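Local coordinates for protection of telomeres protein poz1 (PDB 5WE0) that bridges shelterin components through its contacts with tpz1 and rap1 and negatively regulates telomerase and telomere length, at residues Phe154-Glu158 / Tyr199-Lys204; Ile162-Thr168 / Leu185-Lys190; Val10-Leu14 / Cys37-Leu41. Numbering follows the deposited sequence.

Interaction 1: residues Phe154-Glu158 / Tyr199-Lys204; sequences FHFLE and YVSQHK
The last turn of helix 130-157 and the Glu158 that follows it pack against residues 199-204 of helix 193-206, alpha-helical throughout (Lys204 N to Val200 O 2.8 Å). Backbones come closest at Phe154 (chi1 m, buried) and Val200, CA to CA 6.1 Å. The CA-to-CB bond of Tyr199 (chi1 t) points sideways to 154-158, but the ring end comes nearer, its CE1 4.4 Å from Phe154 CE1. Val200 (chi1 t) points its CA-to-CB bond toward 154-158 and fits between three residues: its CG1 lies 4.0 Å from Phe154 CB and 3.6 Å from Glu158 OE2, its CG2 3.9 Å from Leu157 CB. This is helix-end packing in an all-helical fold, on the rap1-facing side of poz1; Leu157 extends it to helix 179-188. His203 offers its CB to Phe154 CZ at 3.5 Å, while its ring leads away from 154-158; like Tyr199, it packs on an apolar side chain of rap1. Lys204 (chi1 m, then extended from chi2 to chi4) runs its CG past Phe154 CD2 at 3.6 Å and ends in a salt bridge, NZ to Glu158 OE1 3.0 Å.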
loop_
_atom_site.group_PDB
_atom_site.type_symbol
_atom_site.label_atom_id
_atom_site.label_comp_id
_atom_site.label_asym_id
_atom_site.label_seq_id
_atom_site.Cartn_x
_atom_site.Cartn_y
_atom_site.Cartn_z
ATOM N N PHE A 154 -10.817 12.634 -0.712
ATOM C CA PHE A 154 -11.627 13.180 0.379
ATOM C C PHE A 154 -10.807 14.070 1.305
ATOM O O PHE A 154 -11.252 15.155 1.701
ATOM C CB PHE A 154 -12.252 12.054 1.191
ATOM C CG PHE A 154 -13.350 11.324 0.488
ATOM C CD1 PHE A 154 -13.929 11.839 -0.656
ATOM C CD2 PHE A 154 -13.801 10.103 0.978
ATOM C CE1 PHE A 154 -14.941 11.157 -1.307
ATOM C CE2 PHE A 154 -14.819 9.413 0.345
ATOM C CZ PHE A 154 -15.395 9.941 -0.802
ATOM N N HIS A 155 -9.612 13.612 1.689
ATOM C CA HIS A 155 -8.783 14.406 2.595
ATOM C C HIS A 155 -8.419 15.750 1.969
ATOM O O HIS A 155 -8.511 16.791 2.635
ATOM C CB HIS A 155 -7.528 13.622 2.971
ATOM C CG HIS A 155 -6.624 14.333 3.928
ATOM N ND1 HIS A 155 -5.585 15.140 3.511
ATOM C CD2 HIS A 155 -6.580 14.328 5.284
ATOM C CE1 HIS A 155 -4.948 15.613 4.569
ATOM N NE2 HIS A 155 -5.535 15.139 5.656
ATOM N N PHE A 156 -8.007 15.747 0.687
ATOM C CA PHE A 156 -7.737 17.000 -0.037
ATOM C C PHE A 156 -8.939 17.940 0.016
ATOM O O PHE A 156 -8.802 19.122 0.335
ATOM C CB PHE A 156 -7.416 16.716 -1.511
ATOM C CG PHE A 156 -5.967 16.427 -1.804
ATOM C CD1 PHE A 156 -4.987 17.369 -1.566
ATOM C CD2 PHE A 156 -5.593 15.206 -2.380
ATOM C CE1 PHE A 156 -3.655 17.103 -1.883
ATOM C CE2 PHE A 156 -4.256 14.934 -2.693
ATOM C CZ PHE A 156 -3.296 15.880 -2.444
ATOM N N LEU A 157 -10.134 17.412 -0.275
ATOM C CA LEU A 157 -11.352 18.216 -0.344
ATOM C C LEU A 157 -11.800 18.746 1.017
ATOM O O LEU A 157 -12.657 19.632 1.064
ATOM C CB LEU A 157 -12.498 17.401 -0.933
ATOM C CG LEU A 157 -12.362 16.975 -2.389
ATOM C CD1 LEU A 157 -13.390 15.903 -2.726
ATOM C CD2 LEU A 157 -12.482 18.180 -3.298
ATOM N N GLU A 158 -11.311 18.174 2.117
ATOM C CA GLU A 158 -11.700 18.573 3.462
ATOM C C GLU A 158 -10.792 19.637 4.072
ATOM O O GLU A 158 -10.973 19.987 5.245
ATOM C CB GLU A 158 -11.729 17.340 4.369
ATOM C CG GLU A 158 -12.929 16.441 4.117
ATOM C CD GLU A 158 -13.174 15.442 5.252
ATOM O OE1 GLU A 158 -12.270 14.616 5.536
ATOM O OE2 GLU A 158 -14.275 15.475 5.850
ATOM N N TYR A 199 -20.777 16.956 1.053
ATOM C CA TYR A 199 -20.649 15.930 0.029
ATOM C C TYR A 199 -19.663 14.847 0.454
ATOM O O TYR A 199 -19.907 13.657 0.239
ATOM C CB TYR A 199 -20.195 16.575 -1.282
ATOM C CG TYR A 199 -19.563 15.586 -2.247
ATOM C CD1 TYR A 199 -18.223 15.185 -2.089
ATOM C CD2 TYR A 199 -20.279 15.073 -3.328
ATOM C CE1 TYR A 199 -17.654 14.274 -2.923
ATOM C CE2 TYR A 199 -19.690 14.173 -4.195
ATOM C CZ TYR A 199 -18.380 13.791 -3.982
ATOM O OH TYR A 199 -17.783 12.905 -4.828
ATOM N N VAL A 200 -18.520 15.238 1.022
ATOM C CA VAL A 200 -17.558 14.244 1.479
ATOM C C VAL A 200 -18.165 13.361 2.571
ATOM O O VAL A 200 -17.957 12.140 2.583
ATOM C CB VAL A 200 -16.252 14.932 1.925
ATOM C CG1 VAL A 200 -15.403 13.982 2.748
ATOM C CG2 VAL A 200 -15.463 15.390 0.702
ATOM N N SER A 201 -18.945 13.953 3.486
ATOM C CA SER A 201 -19.568 13.166 4.554
ATOM C C SER A 201 -20.519 12.121 3.999
ATOM O O SER A 201 -20.583 10.998 4.510
ATOM C CB SER A 201 -20.318 14.074 5.529
ATOM O OG SER A 201 -19.440 14.468 6.560
ATOM N N GLN A 202 -21.306 12.499 2.994
ATOM C CA GLN A 202 -22.252 11.581 2.372
ATOM C C GLN A 202 -21.533 10.429 1.676
ATOM O O GLN A 202 -21.950 9.269 1.780
ATOM C CB GLN A 202 -23.114 12.347 1.374
ATOM C CG GLN A 202 -24.241 13.144 1.991
ATOM C CD GLN A 202 -25.194 13.693 0.942
ATOM O OE1 GLN A 202 -25.696 12.938 0.104
ATOM N NE2 GLN A 202 -25.449 14.999 0.978
ATOM N N HIS A 203 -20.473 10.730 0.930
ATOM C CA HIS A 203 -19.762 9.667 0.230
ATOM C C HIS A 203 -18.968 8.789 1.189
ATOM O O HIS A 203 -18.863 7.581 0.964
ATOM C CB HIS A 203 -18.894 10.281 -0.856
ATOM C CG HIS A 203 -19.669 10.594 -2.089
ATOM N ND1 HIS A 203 -19.770 9.718 -3.146
ATOM C CD2 HIS A 203 -20.477 11.638 -2.388
ATOM C CE1 HIS A 203 -20.558 10.237 -4.071
ATOM N NE2 HIS A 203 -21.004 11.401 -3.634
ATOM N N LYS A 204 -18.441 9.357 2.281
ATOM C CA LYS A 204 -17.789 8.524 3.290
ATOM C C LYS A 204 -18.784 7.559 3.922
ATOM O O LYS A 204 -18.439 6.407 4.223
ATOM C CB LYS A 204 -17.126 9.390 4.364
ATOM C CG LYS A 204 -15.808 9.983 3.917
ATOM C CD LYS A 204 -15.004 10.633 5.037
ATOM C CE LYS A 204 -13.686 11.186 4.468
ATOM N NZ LYS A 204 -12.697 11.613 5.505
#

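Interaction 2: residues Ile162-Thr168 / Leu185-Lys190; sequences IDHINFT and LQRLSK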
loop_
_atom_site.group_PDB
_atom_site.type_symbol
_atom_site.label_atom_id
_atom_site.label_comp_id
_atom_site.label_asym_id
_atom_site.label_seq_id
_atom_site.Cartn_x
_atom_site.Cartn_y
_atom_site.Cartn_z
ATOM N N ILE A 162 -7.927 24.489 -0.267
ATOM C CA ILE A 162 -7.501 23.264 -0.928
ATOM C C ILE A 162 -6.118 23.454 -1.528
ATOM O O ILE A 162 -5.812 24.505 -2.109
ATOM C CB ILE A 162 -8.503 22.866 -2.024
ATOM C CG1 ILE A 162 -9.789 22.352 -1.409
ATOM C CG2 ILE A 162 -7.914 21.795 -2.965
ATOM C CD1 ILE A 162 -10.714 21.733 -2.430
ATOM N N ASP A 163 -5.283 22.420 -1.419
ATOM C CA ASP A 163 -3.992 22.370 -2.103
ATOM C C ASP A 163 -4.220 21.860 -3.526
ATOM O O ASP A 163 -4.060 20.671 -3.825
ATOM C CB ASP A 163 -3.045 21.492 -1.300
ATOM C CG ASP A 163 -1.691 21.342 -1.932
ATOM O OD1 ASP A 163 -1.495 21.782 -3.087
ATOM O OD2 ASP A 163 -0.807 20.774 -1.248
ATOM N N HIS A 164 -4.562 22.788 -4.431
ATOM C CA HIS A 164 -5.024 22.406 -5.766
ATOM C C HIS A 164 -3.913 21.805 -6.605
ATOM O O HIS A 164 -4.184 20.978 -7.483
ATOM C CB HIS A 164 -5.636 23.594 -6.502
ATOM C CG HIS A 164 -7.094 23.766 -6.237
ATOM N ND1 HIS A 164 -7.595 24.783 -5.452
ATOM C CD2 HIS A 164 -8.163 23.037 -6.639
ATOM C CE1 HIS A 164 -8.911 24.679 -5.389
ATOM N NE2 HIS A 164 -9.281 23.623 -6.098
ATOM N N ILE A 165 -2.675 22.242 -6.388
ATOM C CA ILE A 165 -1.565 21.753 -7.197
ATOM C C ILE A 165 -1.319 20.269 -6.935
ATOM O O ILE A 165 -1.273 19.452 -7.865
ATOM C CB ILE A 165 -0.313 22.603 -6.918
ATOM C CG1 ILE A 165 -0.481 23.987 -7.568
ATOM C CG2 ILE A 165 0.951 21.866 -7.398
ATOM C CD1 ILE A 165 0.497 25.022 -7.093
ATOM N N ASN A 166 -1.161 19.898 -5.661
ATOM C CA ASN A 166 -0.961 18.494 -5.311
ATOM C C ASN A 166 -2.216 17.666 -5.543
ATOM O O ASN A 166 -2.125 16.498 -5.946
ATOM C CB ASN A 166 -0.518 18.405 -3.867
ATOM C CG ASN A 166 0.883 18.918 -3.680
ATOM O OD1 ASN A 166 1.764 18.669 -4.506
ATOM N ND2 ASN A 166 1.085 19.697 -2.632
ATOM N N PHE A 167 -3.389 18.263 -5.322
ATOM C CA PHE A 167 -4.639 17.583 -5.631
ATOM C C PHE A 167 -4.670 17.162 -7.096
ATOM O O PHE A 167 -5.020 16.020 -7.428
ATOM C CB PHE A 167 -5.822 18.506 -5.317
ATOM C CG PHE A 167 -7.154 17.823 -5.374
ATOM C CD1 PHE A 167 -7.266 16.480 -5.091
ATOM C CD2 PHE A 167 -8.278 18.509 -5.775
ATOM C CE1 PHE A 167 -8.495 15.849 -5.164
ATOM C CE2 PHE A 167 -9.499 17.888 -5.852
ATOM C CZ PHE A 167 -9.613 16.563 -5.543
ATOM N N THR A 168 -4.309 18.082 -7.987
ATOM C CA THR A 168 -4.315 17.793 -9.417
ATOM C C THR A 168 -3.267 16.751 -9.786
ATOM O O THR A 168 -3.568 15.784 -10.490
ATOM C CB THR A 168 -4.100 19.086 -10.197
ATOM O OG1 THR A 168 -5.290 19.884 -10.104
ATOM C CG2 THR A 168 -3.767 18.791 -11.665
ATOM N N LEU A 185 -14.826 15.778 -10.043
ATOM C CA LEU A 185 -13.957 15.950 -8.890
ATOM C C LEU A 185 -13.320 17.328 -8.902
ATOM O O LEU A 185 -13.125 17.931 -7.842
ATOM C CB LEU A 185 -12.897 14.849 -8.883
ATOM C CG LEU A 185 -12.232 14.491 -7.553
ATOM C CD1 LEU A 185 -13.206 14.583 -6.400
ATOM C CD2 LEU A 185 -11.670 13.094 -7.618
ATOM N N GLN A 186 -13.034 17.860 -10.090
ATOM C CA GLN A 186 -12.407 19.170 -10.171
ATOM C C GLN A 186 -13.433 20.297 -10.036
ATOM O O GLN A 186 -13.099 21.370 -9.521
ATOM C CB GLN A 186 -11.618 19.288 -11.482
ATOM C CG GLN A 186 -10.309 18.487 -11.472
ATOM C CD GLN A 186 -9.235 19.109 -10.590
ATOM O OE1 GLN A 186 -9.326 19.067 -9.360
ATOM N NE2 GLN A 186 -8.199 19.664 -11.210
ATOM N N ARG A 187 -14.679 20.077 -10.466
ATOM C CA ARG A 187 -15.743 21.016 -10.118
ATOM C C ARG A 187 -15.930 21.096 -8.611
ATOM O O ARG A 187 -16.073 22.185 -8.044
ATOM C CB ARG A 187 -17.062 20.609 -10.775
ATOM C CG ARG A 187 -17.233 20.987 -12.237
ATOM C CD ARG A 187 -18.700 20.870 -12.606
ATOM N NE ARG A 187 -19.189 19.524 -12.332
ATOM C CZ ARG A 187 -19.188 18.553 -13.234
ATOM N NH1 ARG A 187 -18.723 18.810 -14.447
ATOM N NH2 ARG A 187 -19.640 17.342 -12.929
ATOM N N LEU A 188 -15.932 19.945 -7.952
ATOM C CA LEU A 188 -16.216 19.874 -6.528
ATOM C C LEU A 188 -15.128 20.526 -5.682
ATOM O O LEU A 188 -15.420 21.066 -4.605
ATOM C CB LEU A 188 -16.364 18.415 -6.158
ATOM C CG LEU A 188 -16.335 18.072 -4.693
ATOM C CD1 LEU A 188 -17.479 18.779 -3.968
ATOM C CD2 LEU A 188 -16.442 16.606 -4.678
ATOM N N SER A 189 -13.881 20.511 -6.158
ATOM C CA SER A 189 -12.820 21.218 -5.465
ATOM C C SER A 189 -13.042 22.719 -5.496
ATOM O O SER A 189 -12.473 23.437 -4.666
ATOM C CB SER A 189 -11.468 20.865 -6.083
ATOM O OG SER A 189 -11.280 21.509 -7.333
ATOM N N LYS A 190 -13.874 23.207 -6.414
ATOM C CA LYS A 190 -14.175 24.629 -6.494
ATOM C C LYS A 190 -15.435 25.027 -5.731
ATOM O O LYS A 190 -15.638 26.226 -5.522
ATOM C CB LYS A 190 -14.276 25.062 -7.963
ATOM C CG LYS A 190 -12.945 24.933 -8.708
ATOM C CD LYS A 190 -11.919 25.934 -8.160
ATOM C CE LYS A 190 -10.474 25.481 -8.400
ATOM N NZ LYS A 190 -10.191 25.086 -9.812
#
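Two hydroxyls, Ser189 OG and Thr168 OG1, each accept a hydrogen bond across the contact while donating one within their own segment. His164 donates from NE2 to Ser189 OG at 3.2 Å, and that hydroxyl donates to Gln186 O, 2.8 Å away. Further along, Gln186 NE2 donates to Thr168 OG1 at 3.1 Å, and this OG1 in turn donates a hydrogen bond to His164 O at 3.0 Å. Gln186 OE1 is buried with no polar partner; it lies 3.7 Å from Phe167 CE2. The contact joins the start of helix 164-174 to the C-terminal part of helix 179-188, two consecutive helices of this all-helical fold. Asp163, centre of an inverse gamma turn, is the N-cap of helix 164-174: its OD1 accepts from Asn166 N at 3.2 Å. Phe167 reaches across with CZ 3.9 Å from Leu185 CG, and Ser189 CB sits at its ring edge, 3.6 Å from CE2. Ile162 CD1 approaches Ser189 O at 3.3 Å. At the exposed border, Lys190 folds back to bring CE within 3.2 Å of His164 NE2. Leu185 also touches an apolar side chain of rap1.

Interaction 3: residues Val10-Leu14 / Cys37-Leu41; sequences VLNTL and CLRYL
Residues 10-14 of helix 2-18 and residues 37-41 of helix 31-43, both regular alpha helix, run roughly antiparallel, with their segment axes 10.1 Å apart at closest and crossing at -149°. The backbones are nearest at Val10 and Cys37, CA to CA 6.1 Å. Val10 (chi1 t) is the first bump: its CG1 fills the hollow between Cys37 and Leu41, 3.9 Å from Leu41 CG, while CG2 meets Tyr40 CD2 at 4.0 Å. One turn later Leu14 (chi1 m, chi2 t) sets CD1 3.7 Å from Leu38 CD2 and 4.0 Å from Leu41 CD1. This apolar helix-helix packing belongs to the tpz1-binding end of poz1; Leu11, Leu38 and Leu41 each also pack on an aromatic side chain of tpz1. In return Cys37 (chi1 m) is the bump between Val10 and Leu14, its CB 3.6 Å from Val10 CG1 and 3.7 Å from Leu14 CG. Leu41 (chi1 m, chi2 t) fits between Val10, Leu14 and Leu11, its CD1 3.5 Å from Leu11 CD2.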
loop_
_atom_site.group_PDB
_atom_site.type_symbol
_atom_site.label_atom_id
_atom_site.label_comp_id
_atom_site.label_asym_id
_atom_site.label_seq_id
_atom_site.Cartn_x
_atom_site.Cartn_y
_atom_site.Cartn_z
ATOM N N VAL A 10 21.225 -7.441 6.280
ATOM C CA VAL A 10 20.206 -6.623 6.959
ATOM C C VAL A 10 18.808 -6.960 6.430
ATOM O O VAL A 10 17.843 -7.065 7.199
ATOM C CB VAL A 10 20.522 -5.121 6.813
ATOM C CG1 VAL A 10 19.387 -4.288 7.406
ATOM C CG2 VAL A 10 21.872 -4.773 7.463
ATOM N N LEU A 11 18.682 -7.162 5.106
ATOM C CA LEU A 11 17.396 -7.565 4.528
ATOM C C LEU A 11 16.909 -8.888 5.108
ATOM O O LEU A 11 15.721 -9.029 5.446
ATOM C CB LEU A 11 17.497 -7.664 3.000
ATOM C CG LEU A 11 17.242 -6.370 2.215
ATOM C CD1 LEU A 11 17.309 -6.594 0.715
ATOM C CD2 LEU A 11 15.914 -5.742 2.616
ATOM N N ASN A 12 17.813 -9.870 5.246
ATOM C CA ASN A 12 17.437 -11.155 5.834
ATOM C C ASN A 12 16.978 -11.007 7.272
ATOM O O ASN A 12 16.039 -11.684 7.705
ATOM C CB ASN A 12 18.605 -12.144 5.750
ATOM C CG ASN A 12 18.962 -12.478 4.327
ATOM O OD1 ASN A 12 20.125 -12.405 3.924
ATOM N ND2 ASN A 12 17.949 -12.823 3.539
ATOM N N THR A 13 17.622 -10.128 8.034
ATOM C CA THR A 13 17.138 -9.860 9.386
ATOM C C THR A 13 15.744 -9.238 9.375
ATOM O O THR A 13 14.885 -9.607 10.196
ATOM C CB THR A 13 18.136 -8.975 10.138
ATOM O OG1 THR A 13 19.344 -9.722 10.363
ATOM C CG2 THR A 13 17.547 -8.480 11.475
ATOM N N LEU A 14 15.502 -8.263 8.490
ATOM C CA LEU A 14 14.169 -7.650 8.444
ATOM C C LEU A 14 13.092 -8.680 8.112
ATOM O O LEU A 14 11.974 -8.617 8.649
ATOM C CB LEU A 14 14.139 -6.487 7.451
ATOM C CG LEU A 14 14.562 -5.126 8.025
ATOM C CD1 LEU A 14 14.412 -4.037 6.965
ATOM C CD2 LEU A 14 13.782 -4.762 9.291
ATOM N N CYS A 37 17.751 -1.038 11.065
ATOM C CA CYS A 37 17.871 -1.769 9.797
ATOM C C CYS A 37 17.397 -0.931 8.613
ATOM O O CYS A 37 18.084 -0.845 7.588
ATOM C CB CYS A 37 17.076 -3.074 9.856
ATOM S SG CYS A 37 17.788 -4.377 10.906
ATOM N N LEU A 38 16.200 -0.333 8.724
ATOM C CA LEU A 38 15.676 0.490 7.630
ATOM C C LEU A 38 16.614 1.643 7.323
ATOM O O LEU A 38 16.878 1.955 6.156
ATOM C CB LEU A 38 14.289 1.040 7.980
ATOM C CG LEU A 38 13.176 0.016 8.039
ATOM C CD1 LEU A 38 11.956 0.731 8.452
ATOM C CD2 LEU A 38 13.010 -0.609 6.664
ATOM N N ARG A 39 17.117 2.308 8.369
ATOM C CA ARG A 39 18.018 3.427 8.142
ATOM C C ARG A 39 19.303 2.969 7.477
ATOM O O ARG A 39 19.801 3.632 6.558
ATOM C CB ARG A 39 18.318 4.165 9.443
ATOM C CG ARG A 39 18.810 5.587 9.164
ATOM C CD ARG A 39 19.357 6.307 10.396
ATOM N NE ARG A 39 19.586 7.734 10.124
ATOM C CZ ARG A 39 20.646 8.217 9.463
ATOM N NH1 ARG A 39 21.576 7.394 8.973
ATOM N NH2 ARG A 39 20.769 9.529 9.265
ATOM N N TYR A 40 19.856 1.832 7.910
ATOM C CA TYR A 40 21.074 1.347 7.268
ATOM C C TYR A 40 20.849 1.111 5.779
ATOM O O TYR A 40 21.671 1.516 4.943
ATOM C CB TYR A 40 21.592 0.066 7.931
ATOM C CG TYR A 40 22.965 -0.303 7.385
ATOM C CD1 TYR A 40 24.115 0.305 7.890
ATOM C CD2 TYR A 40 23.103 -1.194 6.320
ATOM C CE1 TYR A 40 25.362 0.004 7.389
ATOM C CE2 TYR A 40 24.358 -1.503 5.806
ATOM C CZ TYR A 40 25.477 -0.899 6.351
ATOM O OH TYR A 40 26.730 -1.178 5.859
ATOM N N LEU A 41 19.752 0.429 5.424
ATOM C CA LEU A 41 19.463 0.223 4.005
ATOM C C LEU A 41 19.191 1.543 3.298
ATOM O O LEU A 41 19.575 1.711 2.133
ATOM C CB LEU A 41 18.271 -0.717 3.839
ATOM C CG LEU A 41 18.488 -2.183 4.259
ATOM C CD1 LEU A 41 17.170 -2.937 4.218
ATOM C CD2 LEU A 41 19.511 -2.858 3.350
#

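How the interactions relate
From the N terminus, interaction 3 closes first, bringing helix 31-43 back against helix 2-18 across 22 intervening residues. The chain then passes through helices 54-64 and 93-115 and along helix 130-157 to the other side of the molecule, where interaction 1 opens at 154-158. Before it closes at 199-204, interaction 2 pairs 162-168 with 185-190, a smaller loop nested inside the larger one. These two touch directly: Phe156 meets Phe167, and Leu188 packs on both Leu157 and Tyr199, uniting four consecutive helices beside rap1. Interaction 3, beside tpz1, lies about 38 Å from interaction 1 and 39 Å from interaction 2, centre to centre.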